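Local coordinates for protein oxalate biosynthetic component 1 (Burkholderia thailandensis, PDB 5IKY) that probably makes oxalate as a bifunctional enzyme of quorum sensing-dependent oxalogenesis, combining serine hydrolase and additional lyase activity, at residues L136-W141 against V491-G496; G140-A143 against L149-A152; K411-G416 against G454-L459. All coordinates share one frame; numbering follows the deposited sequence.

Contact 1 of 3, residues L136-W141 against V491-G496; sequences LTTFGW and VRKACG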
ATOM      1  N   LEU A 136      23.942 -20.583   6.404  1.00 52.12           N
ATOM      2  CA  LEU A 136      23.089 -20.500   7.583  1.00 61.11           C
ATOM      3  C   LEU A 136      21.783 -19.775   7.267  1.00 62.76           C
ATOM      4  O   LEU A 136      20.718 -20.184   7.728  1.00 58.47           O
ATOM      5  CB  LEU A 136      23.823 -19.811   8.738  1.00 53.21           C
ATOM      6  CG  LEU A 136      25.034 -20.572   9.287  1.00 63.85           C
ATOM      7  CD1 LEU A 136      25.504 -19.987  10.607  1.00 59.38           C
ATOM      8  CD2 LEU A 136      24.718 -22.049   9.446  1.00 54.70           C
ATOM      9  N   THR A 137      21.856 -18.713   6.471  1.00 50.39           N
ATOM     10  CA  THR A 137      20.652 -17.963   6.126  1.00 60.07           C
ATOM     11  C   THR A 137      19.769 -18.751   5.160  1.00 48.97           C
ATOM     12  O   THR A 137      18.550 -18.570   5.141  1.00 50.46           O
ATOM     13  CB  THR A 137      20.982 -16.585   5.513  1.00 56.86           C
ATOM     14  OG1 THR A 137      21.881 -16.743   4.408  1.00 59.00           O
ATOM     15  CG2 THR A 137      21.612 -15.675   6.559  1.00 56.37           C
ATOM     16  N   THR A 138      20.383 -19.622   4.363  1.00 48.50           N
ATOM     17  CA  THR A 138      19.628 -20.547   3.520  1.00 47.82           C
ATOM     18  C   THR A 138      18.845 -21.510   4.405  1.00 51.56           C
ATOM     19  O   THR A 138      17.728 -21.905   4.075  1.00 49.94           O
ATOM     20  CB  THR A 138      20.549 -21.348   2.569  1.00 51.39           C
ATOM     21  OG1 THR A 138      21.262 -20.448   1.709  1.00 56.86           O
ATOM     22  CG2 THR A 138      19.738 -22.312   1.714  1.00 47.53           C
ATOM     23  N   PHE A 139      19.434 -21.863   5.543  1.00 48.97           N
ATOM     24  CA  PHE A 139      18.828 -22.807   6.472  1.00 54.12           C
ATOM     25  C   PHE A 139      17.799 -22.157   7.388  1.00 62.63           C
ATOM     26  O   PHE A 139      17.153 -22.840   8.181  1.00 52.49           O
ATOM     27  CB  PHE A 139      19.907 -23.488   7.317  1.00 50.61           C
ATOM     28  CG  PHE A 139      20.667 -24.554   6.586  1.00 59.04           C
ATOM     29  CD1 PHE A 139      20.220 -25.026   5.362  1.00 63.56           C
ATOM     30  CD2 PHE A 139      21.816 -25.100   7.132  1.00 66.21           C
ATOM     31  CE1 PHE A 139      20.916 -26.013   4.688  1.00 65.64           C
ATOM     32  CE2 PHE A 139      22.516 -26.086   6.466  1.00 54.05           C
ATOM     33  CZ  PHE A 139      22.065 -26.545   5.242  1.00 54.93           C
ATOM     34  N   GLY A 140      17.652 -20.839   7.289  1.00 48.71           N
ATOM     35  CA  GLY A 140      16.663 -20.137   8.087  1.00 54.26           C
ATOM     36  C   GLY A 140      17.221 -19.262   9.196  1.00 54.16           C
ATOM     37  O   GLY A 140      16.457 -18.618   9.918  1.00 56.13           O
ATOM     38  N   TRP A 141      18.543 -19.244   9.350  1.00 52.09           N
ATOM     39  CA  TRP A 141      19.177 -18.307  10.273  1.00 63.90           C
ATOM     40  C   TRP A 141      18.968 -16.892   9.752  1.00 58.89           C
ATOM     41  O   TRP A 141      18.843 -16.685   8.546  1.00 57.06           O
ATOM     42  CB  TRP A 141      20.673 -18.591  10.427  1.00 59.37           C
ATOM     43  CG  TRP A 141      21.007 -19.868  11.145  1.00 60.39           C
ATOM     44  CD1 TRP A 141      20.699 -21.138  10.750  1.00 59.35           C
ATOM     45  CD2 TRP A 141      21.745 -19.998  12.368  1.00 54.55           C
ATOM     46  NE1 TRP A 141      21.185 -22.047  11.658  1.00 53.74           N
ATOM     47  CE2 TRP A 141      21.831 -21.373  12.660  1.00 54.71           C
ATOM     48  CE3 TRP A 141      22.334 -19.083  13.248  1.00 55.11           C
ATOM     49  CZ2 TRP A 141      22.485 -21.857  13.795  1.00 56.06           C
ATOM     50  CZ3 TRP A 141      22.981 -19.565  14.373  1.00 58.21           C
ATOM     51  CH2 TRP A 141      23.050 -20.938  14.636  1.00 56.91           C
ATOM     52  N   VAL A 491      26.811  -9.953   1.934  1.00 58.35           N
ATOM     53  CA  VAL A 491      25.699 -10.613   1.258  1.00 55.07           C
ATOM     54  C   VAL A 491      25.006 -11.634   2.171  1.00 57.49           C
ATOM     55  O   VAL A 491      25.641 -12.263   3.020  1.00 73.24           O
ATOM     56  CB  VAL A 491      26.177 -11.303  -0.043  1.00 50.36           C
ATOM     57  CG1 VAL A 491      27.097 -12.476   0.270  1.00 58.80           C
ATOM     58  CG2 VAL A 491      24.997 -11.749  -0.888  1.00 49.07           C
ATOM     59  N   ARG A 492      23.692 -11.769   2.006  1.00 52.77           N
ATOM     60  CA  ARG A 492      22.905 -12.738   2.762  1.00 56.39           C
ATOM     61  C   ARG A 492      21.702 -13.194   1.947  1.00 48.48           C
ATOM     62  O   ARG A 492      21.428 -12.650   0.880  1.00 65.33           O
ATOM     63  CB  ARG A 492      22.436 -12.138   4.086  1.00 49.17           C
ATOM     64  CG  ARG A 492      21.608 -10.886   3.903  1.00 56.07           C
ATOM     65  CD  ARG A 492      20.972 -10.420   5.201  1.00 54.49           C
ATOM     66  NE  ARG A 492      20.266  -9.158   5.003  1.00 55.13           N
ATOM     67  CZ  ARG A 492      19.026  -9.063   4.535  1.00 59.61           C
ATOM     68  NH1 ARG A 492      18.345 -10.159   4.223  1.00 51.08           N
ATOM     69  NH2 ARG A 492      18.466  -7.870   4.379  1.00 47.03           N
ATOM     70  N   LYS A 493      20.989 -14.194   2.453  1.00 53.75           N
ATOM     71  CA  LYS A 493      19.775 -14.668   1.801  1.00 46.38           C
ATOM     72  C   LYS A 493      18.700 -13.591   1.860  1.00 55.95           C
ATOM     73  O   LYS A 493      18.501 -12.962   2.901  1.00 66.72           O
ATOM     74  CB  LYS A 493      19.269 -15.953   2.459  1.00 46.44           C
ATOM     75  CG  LYS A 493      18.667 -16.958   1.495  1.00 53.17           C
ATOM     76  CD  LYS A 493      19.738 -17.548   0.593  1.00 59.38           C
ATOM     77  CE  LYS A 493      19.183 -18.677  -0.258  1.00 62.51           C
ATOM     78  NZ  LYS A 493      20.234 -19.289  -1.118  1.00 66.41           N
ATOM     79  N   ALA A 494      18.013 -13.376   0.743  1.00 53.47           N
ATOM     80  CA  ALA A 494      16.952 -12.381   0.681  1.00 59.41           C
ATOM     81  C   ALA A 494      15.698 -12.897   1.380  1.00 43.80           C
ATOM     82  O   ALA A 494      15.236 -14.002   1.103  1.00 52.93           O
ATOM     83  CB  ALA A 494      16.649 -12.014  -0.766  1.00 43.42           C
ATOM     84  N   CYS A 495      15.147 -12.089   2.281  1.00 43.92           N
ATOM     85  CA  CYS A 495      13.973 -12.487   3.057  1.00 54.95           C
ATOM     86  C   CYS A 495      12.684 -12.324   2.256  1.00 52.49           C
ATOM     87  O   CYS A 495      11.606 -12.153   2.822  1.00 91.92           O
ATOM     88  CB  CYS A 495      13.891 -11.673   4.353  1.00 62.01           C
ATOM     89  SG  CYS A 495      15.275 -11.908   5.490  1.00164.04           S
ATOM     90  N   GLY A 496      12.801 -12.390   0.936  1.00 48.58           N
ATOM     91  CA  GLY A 496      11.667 -12.197   0.056  1.00 52.73           C
ATOM     92  C   GLY A 496      12.022 -11.189  -1.015  1.00 57.02           C
ATOM     93  O   GLY A 496      13.079 -10.558  -0.954  1.00 48.35           O
TER
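Lys493 lies against the last turn of helix 126-138, where Thr137 and Thr138 receive it in quite different ways. The tight part is at the root of the lysine. Its CB packs 3.6 Å from Thr137 CB, and Lys493 N makes a weak bond to Thr137 OG1 at 3.3 Å, bent to 146° at the hydrogen. Thr137 holds OG1 between its own backbone N and carbonyl carbon (chi1 53°), which turns the oxygen to the strand while it also bonds Val133 O one turn back.

Farther out the lysine touches Thr138 chiefly through its hydroxyl. The chain bends at chi2 (69°) and then runs extended, so that NZ reaches Thr138 OG1 at 3.2 Å in another weak bond. That hydroxyl has Leu134 O as its stronger partner. The looser side is that of Arg492, partly exposed, which leads its guanidinium away from the helix to salt bridges with Asp484 and Asp499. The N-terminal region is therefore joined to hairpin 481-493 by polar but lightly held links: each threonine hydroxyl serves its own helix first and the lysine second, and the two oxygens that NZ meets, Thr138 OG1 and Arg198 O, are both uncharged and both weakly bonded.

Contact 2 of 3, residues G140-A143 against L149-A152; sequences GWTA and LTWA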
ATOM      1  N   GLY A 140      17.652 -20.839   7.289  1.00 48.71           N
ATOM      2  CA  GLY A 140      16.663 -20.137   8.087  1.00 54.26           C
ATOM      3  C   GLY A 140      17.221 -19.262   9.196  1.00 54.16           C
ATOM      4  O   GLY A 140      16.457 -18.618   9.918  1.00 56.13           O
ATOM      5  N   TRP A 141      18.543 -19.244   9.350  1.00 52.09           N
ATOM      6  CA  TRP A 141      19.177 -18.307  10.273  1.00 63.90           C
ATOM      7  C   TRP A 141      18.968 -16.892   9.752  1.00 58.89           C
ATOM      8  O   TRP A 141      18.843 -16.685   8.546  1.00 57.06           O
ATOM      9  CB  TRP A 141      20.673 -18.591  10.427  1.00 59.37           C
ATOM     10  CG  TRP A 141      21.007 -19.868  11.145  1.00 60.39           C
ATOM     11  CD1 TRP A 141      20.699 -21.138  10.750  1.00 59.35           C
ATOM     12  CD2 TRP A 141      21.745 -19.998  12.368  1.00 54.55           C
ATOM     13  NE1 TRP A 141      21.185 -22.047  11.658  1.00 53.74           N
ATOM     14  CE2 TRP A 141      21.831 -21.373  12.660  1.00 54.71           C
ATOM     15  CE3 TRP A 141      22.334 -19.083  13.248  1.00 55.11           C
ATOM     16  CZ2 TRP A 141      22.485 -21.857  13.795  1.00 56.06           C
ATOM     17  CZ3 TRP A 141      22.981 -19.565  14.373  1.00 58.21           C
ATOM     18  CH2 TRP A 141      23.050 -20.938  14.636  1.00 56.91           C
ATOM     19  N   THR A 142      18.926 -15.918  10.651  1.00 53.65           N
ATOM     20  CA  THR A 142      18.742 -14.534  10.234  1.00 53.75           C
ATOM     21  C   THR A 142      19.863 -13.635  10.736  1.00 67.13           C
ATOM     22  O   THR A 142      20.573 -13.972  11.685  1.00 76.02           O
ATOM     23  CB  THR A 142      17.394 -13.969  10.722  1.00 56.50           C
ATOM     24  OG1 THR A 142      17.315 -14.077  12.149  1.00 59.78           O
ATOM     25  CG2 THR A 142      16.239 -14.728  10.085  1.00 49.02           C
ATOM     26  N   ALA A 143      20.014 -12.486  10.085  1.00 64.64           N
ATOM     27  CA  ALA A 143      21.015 -11.505  10.476  1.00 58.57           C
ATOM     28  C   ALA A 143      20.415 -10.487  11.437  1.00 61.94           C
ATOM     29  O   ALA A 143      19.327  -9.962  11.199  1.00 54.46           O
ATOM     30  CB  ALA A 143      21.585 -10.809   9.251  1.00 55.05           C
ATOM     31  N   LEU A 149      24.520 -13.739  13.359  1.00 70.19           N
ATOM     32  CA  LEU A 149      23.579 -14.744  12.877  1.00 61.88           C
ATOM     33  C   LEU A 149      22.862 -15.401  14.054  1.00 63.03           C
ATOM     34  O   LEU A 149      23.490 -15.747  15.056  1.00 71.95           O
ATOM     35  CB  LEU A 149      24.300 -15.796  12.034  1.00 55.33           C
ATOM     36  CG  LEU A 149      25.011 -15.277  10.782  1.00 62.02           C
ATOM     37  CD1 LEU A 149      25.847 -16.375  10.142  1.00 60.35           C
ATOM     38  CD2 LEU A 149      24.005 -14.715   9.786  1.00 55.75           C
ATOM     39  N   THR A 150      21.549 -15.567  13.934  1.00 62.53           N
ATOM     40  CA  THR A 150      20.756 -16.129  15.021  1.00 63.34           C
ATOM     41  C   THR A 150      19.651 -17.055  14.520  1.00 62.82           C
ATOM     42  O   THR A 150      19.266 -17.012  13.351  1.00 63.31           O
ATOM     43  CB  THR A 150      20.120 -15.017  15.881  1.00 55.54           C
ATOM     44  OG1 THR A 150      19.342 -15.606  16.930  1.00 85.61           O
ATOM     45  CG2 THR A 150      19.223 -14.135  15.030  1.00 56.12           C
ATOM     46  N   TRP A 151      19.147 -17.888  15.425  1.00 77.06           N
ATOM     47  CA  TRP A 151      18.087 -18.841  15.118  1.00 62.18           C
ATOM     48  C   TRP A 151      16.929 -18.653  16.096  1.00 66.42           C
ATOM     49  O   TRP A 151      17.128 -18.674  17.311  1.00 69.20           O
ATOM     50  CB  TRP A 151      18.627 -20.270  15.180  1.00 62.38           C
ATOM     51  CG  TRP A 151      17.607 -21.321  14.905  1.00 60.41           C
ATOM     52  CD1 TRP A 151      16.849 -21.989  15.822  1.00 54.54           C
ATOM     53  CD2 TRP A 151      17.235 -21.838  13.623  1.00 52.95           C
ATOM     54  NE1 TRP A 151      16.024 -22.885  15.189  1.00 63.54           N
ATOM     55  CE2 TRP A 151      16.243 -22.812  13.838  1.00 52.86           C
ATOM     56  CE3 TRP A 151      17.644 -21.568  12.314  1.00 52.23           C
ATOM     57  CZ2 TRP A 151      15.652 -23.519  12.793  1.00 51.99           C
ATOM     58  CZ3 TRP A 151      17.055 -22.267  11.277  1.00 51.25           C
ATOM     59  CH2 TRP A 151      16.071 -23.231  11.523  1.00 60.52           C
ATOM     60  N   ALA A 152      15.721 -18.477  15.566  1.00 57.50           N
ATOM     61  CA  ALA A 152      14.587 -18.042  16.382  1.00 59.22           C
ATOM     62  C   ALA A 152      13.611 -19.155  16.771  1.00 57.79           C
ATOM     63  O   ALA A 152      12.830 -18.996  17.709  1.00 73.08           O
ATOM     64  CB  ALA A 152      13.834 -16.936  15.654  1.00 52.40           C
TER
HETATM   65  O   HOH W   1      15.959 -17.543  12.633  1.00 62.12           O
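The beta hairpin of strands 142-143 and 149-150 pairs Thr142 with Thr150 as its antiparallel hydrogen-bonded pair. Thr142 N bonds Thr150 O at 2.9 Å, nearly straight at 166°, and Thr150 N returns a bond to Thr142 O; both donors lie in the plane of the carbonyl they meet. On this face of the hairpin the two threonine side chains cross, with Thr142 OG1 3.5 Å from Thr150 CG2, while Thr150 OG1 turns to Pro113 O. Ala143 and Leu149, the neighbouring non-hydrogen-bonded pair, point to the other face, where Leu149 packs on helix 126-138. Strand 114-115 flanks 149-150 on its other edge, making a three-stranded antiparallel sheet with 149-150 in the middle.

Beyond the paired residues two tryptophans meet. Trp151 CB sits 4.1 Å from the centroid of the six-membered ring of Trp141, only 7° off the normal, a CH-pi contact; Leu136 CD1 covers the opposite face of that indole. Trp151 CE3 comes 3.5 Å from Trp141 CD1, at the five-membered end, with the planes at 53°, because Trp151 turns its CG away from its backbone N. A water accepts from Ala152 N at 3.1 Å and donates to Gly140 O at 3.0 Å.

Contact 3 of 3, residues K411-G416 against G454-L459; sequences KLLQAG and GPFQAL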
ATOM      1  N   LYS A 411      34.202 -12.540 -13.239  1.00 70.95           N
ATOM      2  CA  LYS A 411      35.484 -12.513 -12.542  1.00 86.96           C
ATOM      3  C   LYS A 411      35.779 -11.150 -11.926  1.00 92.26           C
ATOM      4  O   LYS A 411      36.303 -11.065 -10.816  1.00110.35           O
ATOM      5  CB  LYS A 411      36.620 -12.906 -13.486  1.00 87.28           C
ATOM      6  CG  LYS A 411      36.988 -14.378 -13.441  1.00 90.19           C
ATOM      7  CD  LYS A 411      38.426 -14.593 -13.893  1.00101.59           C
ATOM      8  CE  LYS A 411      39.328 -13.451 -13.438  1.00 99.75           C
ATOM      9  NZ  LYS A 411      40.767 -13.841 -13.416  1.00104.89           N
ATOM     10  N   LEU A 412      35.447 -10.085 -12.649  1.00 84.15           N
ATOM     11  CA  LEU A 412      35.672  -8.734 -12.146  1.00 86.60           C
ATOM     12  C   LEU A 412      34.787  -8.453 -10.936  1.00 86.72           C
ATOM     13  O   LEU A 412      35.166  -7.700 -10.039  1.00 84.98           O
ATOM     14  CB  LEU A 412      35.418  -7.696 -13.239  1.00 78.81           C
ATOM     15  CG  LEU A 412      36.399  -7.695 -14.415  1.00 92.18           C
ATOM     16  CD1 LEU A 412      35.691  -8.023 -15.720  1.00 88.80           C
ATOM     17  CD2 LEU A 412      37.127  -6.365 -14.512  1.00 92.01           C
ATOM     18  N   LEU A 413      33.609  -9.066 -10.916  1.00 80.03           N
ATOM     19  CA  LEU A 413      32.702  -8.935  -9.783  1.00 82.14           C
ATOM     20  C   LEU A 413      33.316  -9.555  -8.532  1.00 81.67           C
ATOM     21  O   LEU A 413      33.146  -9.041  -7.426  1.00 80.24           O
ATOM     22  CB  LEU A 413      31.354  -9.587 -10.093  1.00 67.53           C
ATOM     23  CG  LEU A 413      30.530  -8.912 -11.189  1.00 72.46           C
ATOM     24  CD1 LEU A 413      29.224  -9.657 -11.425  1.00 71.39           C
ATOM     25  CD2 LEU A 413      30.263  -7.462 -10.824  1.00 65.37           C
ATOM     26  N   GLN A 414      34.035 -10.657  -8.719  1.00 84.51           N
ATOM     27  CA  GLN A 414      34.693 -11.341  -7.611  1.00 87.34           C
ATOM     28  C   GLN A 414      35.877 -10.541  -7.077  1.00 88.94           C
ATOM     29  O   GLN A 414      36.224 -10.648  -5.901  1.00 98.13           O
ATOM     30  CB  GLN A 414      35.155 -12.734  -8.043  1.00 84.22           C
ATOM     31  CG  GLN A 414      34.137 -13.830  -7.777  1.00105.09           C
ATOM     32  CD  GLN A 414      34.356 -15.049  -8.648  1.00126.14           C
ATOM     33  OE1 GLN A 414      35.212 -15.049  -9.533  1.00134.74           O
ATOM     34  NE2 GLN A 414      33.584 -16.101  -8.397  1.00126.97           N
ATOM     35  N   ALA A 415      36.493  -9.743  -7.945  1.00 86.78           N
ATOM     36  CA  ALA A 415      37.613  -8.894  -7.551  1.00 79.16           C
ATOM     37  C   ALA A 415      37.185  -7.897  -6.479  1.00 94.19           C
ATOM     38  O   ALA A 415      37.977  -7.516  -5.617  1.00 97.30           O
ATOM     39  CB  ALA A 415      38.182  -8.169  -8.760  1.00 72.11           C
ATOM     40  N   GLY A 416      35.926  -7.472  -6.545  1.00 89.64           N
ATOM     41  CA  GLY A 416      35.338  -6.642  -5.509  1.00 89.70           C
ATOM     42  C   GLY A 416      35.812  -5.201  -5.466  1.00 91.29           C
ATOM     43  O   GLY A 416      35.276  -4.393  -4.708  1.00 95.84           O
ATOM     44  N   GLY A 454      21.469 -13.512 -10.219  1.00 69.94           N
ATOM     45  CA  GLY A 454      22.446 -13.730  -9.164  1.00 64.89           C
ATOM     46  C   GLY A 454      23.446 -12.618  -8.893  1.00 65.90           C
ATOM     47  O   GLY A 454      23.066 -11.510  -8.516  1.00 83.71           O
ATOM     48  N   PRO A 455      24.741 -12.919  -9.080  1.00 73.30           N
ATOM     49  CA  PRO A 455      25.873 -12.039  -8.755  1.00 79.01           C
ATOM     50  C   PRO A 455      25.908 -10.739  -9.556  1.00 73.77           C
ATOM     51  O   PRO A 455      26.378  -9.720  -9.048  1.00 75.86           O
ATOM     52  CB  PRO A 455      27.097 -12.901  -9.095  1.00 68.50           C
ATOM     53  CG  PRO A 455      26.596 -14.307  -9.090  1.00 59.73           C
ATOM     54  CD  PRO A 455      25.193 -14.219  -9.600  1.00 58.59           C
ATOM     55  N   PHE A 456      25.418 -10.778 -10.790  1.00 58.65           N
ATOM     56  CA  PHE A 456      25.498  -9.628 -11.688  1.00 55.62           C
ATOM     57  C   PHE A 456      24.595  -8.470 -11.254  1.00 58.54           C
ATOM     58  O   PHE A 456      24.649  -7.387 -11.837  1.00 75.44           O
ATOM     59  CB  PHE A 456      25.144 -10.052 -13.117  1.00 52.45           C
ATOM     60  CG  PHE A 456      26.025 -11.140 -13.661  1.00 61.55           C
ATOM     61  CD1 PHE A 456      27.179 -10.831 -14.361  1.00 69.15           C
ATOM     62  CD2 PHE A 456      25.703 -12.475 -13.465  1.00 62.40           C
ATOM     63  CE1 PHE A 456      27.995 -11.831 -14.858  1.00 72.12           C
ATOM     64  CE2 PHE A 456      26.516 -13.478 -13.959  1.00 60.76           C
ATOM     65  CZ  PHE A 456      27.664 -13.155 -14.656  1.00 66.71           C
ATOM     66  N   GLN A 457      23.771  -8.696 -10.233  1.00 53.66           N
ATOM     67  CA  GLN A 457      22.831  -7.677  -9.765  1.00 62.01           C
ATOM     68  C   GLN A 457      23.540  -6.451  -9.196  1.00 70.27           C
ATOM     69  O   GLN A 457      22.917  -5.414  -8.972  1.00 82.63           O
ATOM     70  CB  GLN A 457      21.874  -8.261  -8.721  1.00 56.43           C
ATOM     71  CG  GLN A 457      20.717  -9.032  -9.333  1.00 77.96           C
ATOM     72  CD  GLN A 457      19.580  -9.273  -8.365  1.00 84.65           C
ATOM     73  OE1 GLN A 457      19.717  -9.062  -7.161  1.00 94.78           O
ATOM     74  NE2 GLN A 457      18.444  -9.719  -8.891  1.00 81.44           N
ATOM     75  N   ALA A 458      24.843  -6.573  -8.973  1.00 64.87           N
ATOM     76  CA  ALA A 458      25.653  -5.432  -8.576  1.00 64.44           C
ATOM     77  C   ALA A 458      25.811  -4.461  -9.744  1.00 62.84           C
ATOM     78  O   ALA A 458      26.193  -3.308  -9.556  1.00 80.84           O
ATOM     79  CB  ALA A 458      27.013  -5.893  -8.078  1.00 75.22           C
ATOM     80  N   LEU A 459      25.510  -4.937 -10.950  1.00 66.40           N
ATOM     81  CA  LEU A 459      25.624  -4.124 -12.159  1.00 65.03           C
ATOM     82  C   LEU A 459      24.279  -3.549 -12.581  1.00 66.52           C
ATOM     83  O   LEU A 459      24.204  -2.728 -13.495  1.00 65.23           O
ATOM     84  CB  LEU A 459      26.197  -4.952 -13.308  1.00 56.41           C
ATOM     85  CG  LEU A 459      27.485  -5.728 -13.048  1.00 64.53           C
ATOM     86  CD1 LEU A 459      27.845  -6.535 -14.279  1.00 66.65           C
ATOM     87  CD2 LEU A 459      28.610  -4.778 -12.676  1.00 68.81           C
TER
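The Phe456 ring meets Leu413 obliquely, through one methyl: Leu413 CD1 comes 3.8 Å from Phe456 CD1. Arg406, Ile409 and Ala410 of the same helix as the leucine also pack on Phe456. The same methyl reaches the backbone of the opposing turn, lying 3.7 Å from Phe456 CA and equally far from Pro455 O, so it rests partly on main chain and partly on the phenyl group.

The other branch of Leu413 goes elsewhere. Its CD2 meets Leu459 CD2 tip to tip at 3.7 Å, methyl against methyl. In Leu413, chi1 of -67° aims CG at the loop and chi2 near 180° spreads the methyls, CD1 to Phe456 and CD2 to Leu459. One leucine thus makes the whole contact from the helix side; its side-chain pairs are apolar, and Pro455 takes part through its carbonyl O. The backbones stay well apart, with 7.5 Å between Leu413 CA and Phe456 CA.

The receiving turn is compact: Leu459 N bonds Phe456 O at 2.7 Å. It lies in the loop between helix 460-466 and strand 446-451 of the curled parallel sheet, consistent with the TIM-barrel family of this region. Helix 403-415 packs against this loop, Leu459 also leans on Ile409 of that helix and on His421 and Ala424 of helix 418-442, and Gly454 bonds through its backbone to Asp478, next in sequence to the magnesium ligand Glu477.

From the N terminus, helix 126-138 ends at a Schellman turn on Gly140, and contacts 1 and 2 both start there, sharing Gly140 and Trp141. Contact 2 closes first, a short hairpin loop to 149-152. Contact 1 closes last, at 491-496, some 350 residues on, so contact 2 starts within its first segment and contact 3 (411-416 with 454-459) is nested inside its loop. Contacts 2 and 3 follow in series. Contact 2's hairpin is braced against helix 126-138 by Leu136 on Leu149; contact 1 links that helix to hairpin 481-493, and Arg492 on Ala143 adds a touch. Contact 3, centred about 19 Å from the centre of contact 1, ties helix 403-415 to a loop of the parallel sheet.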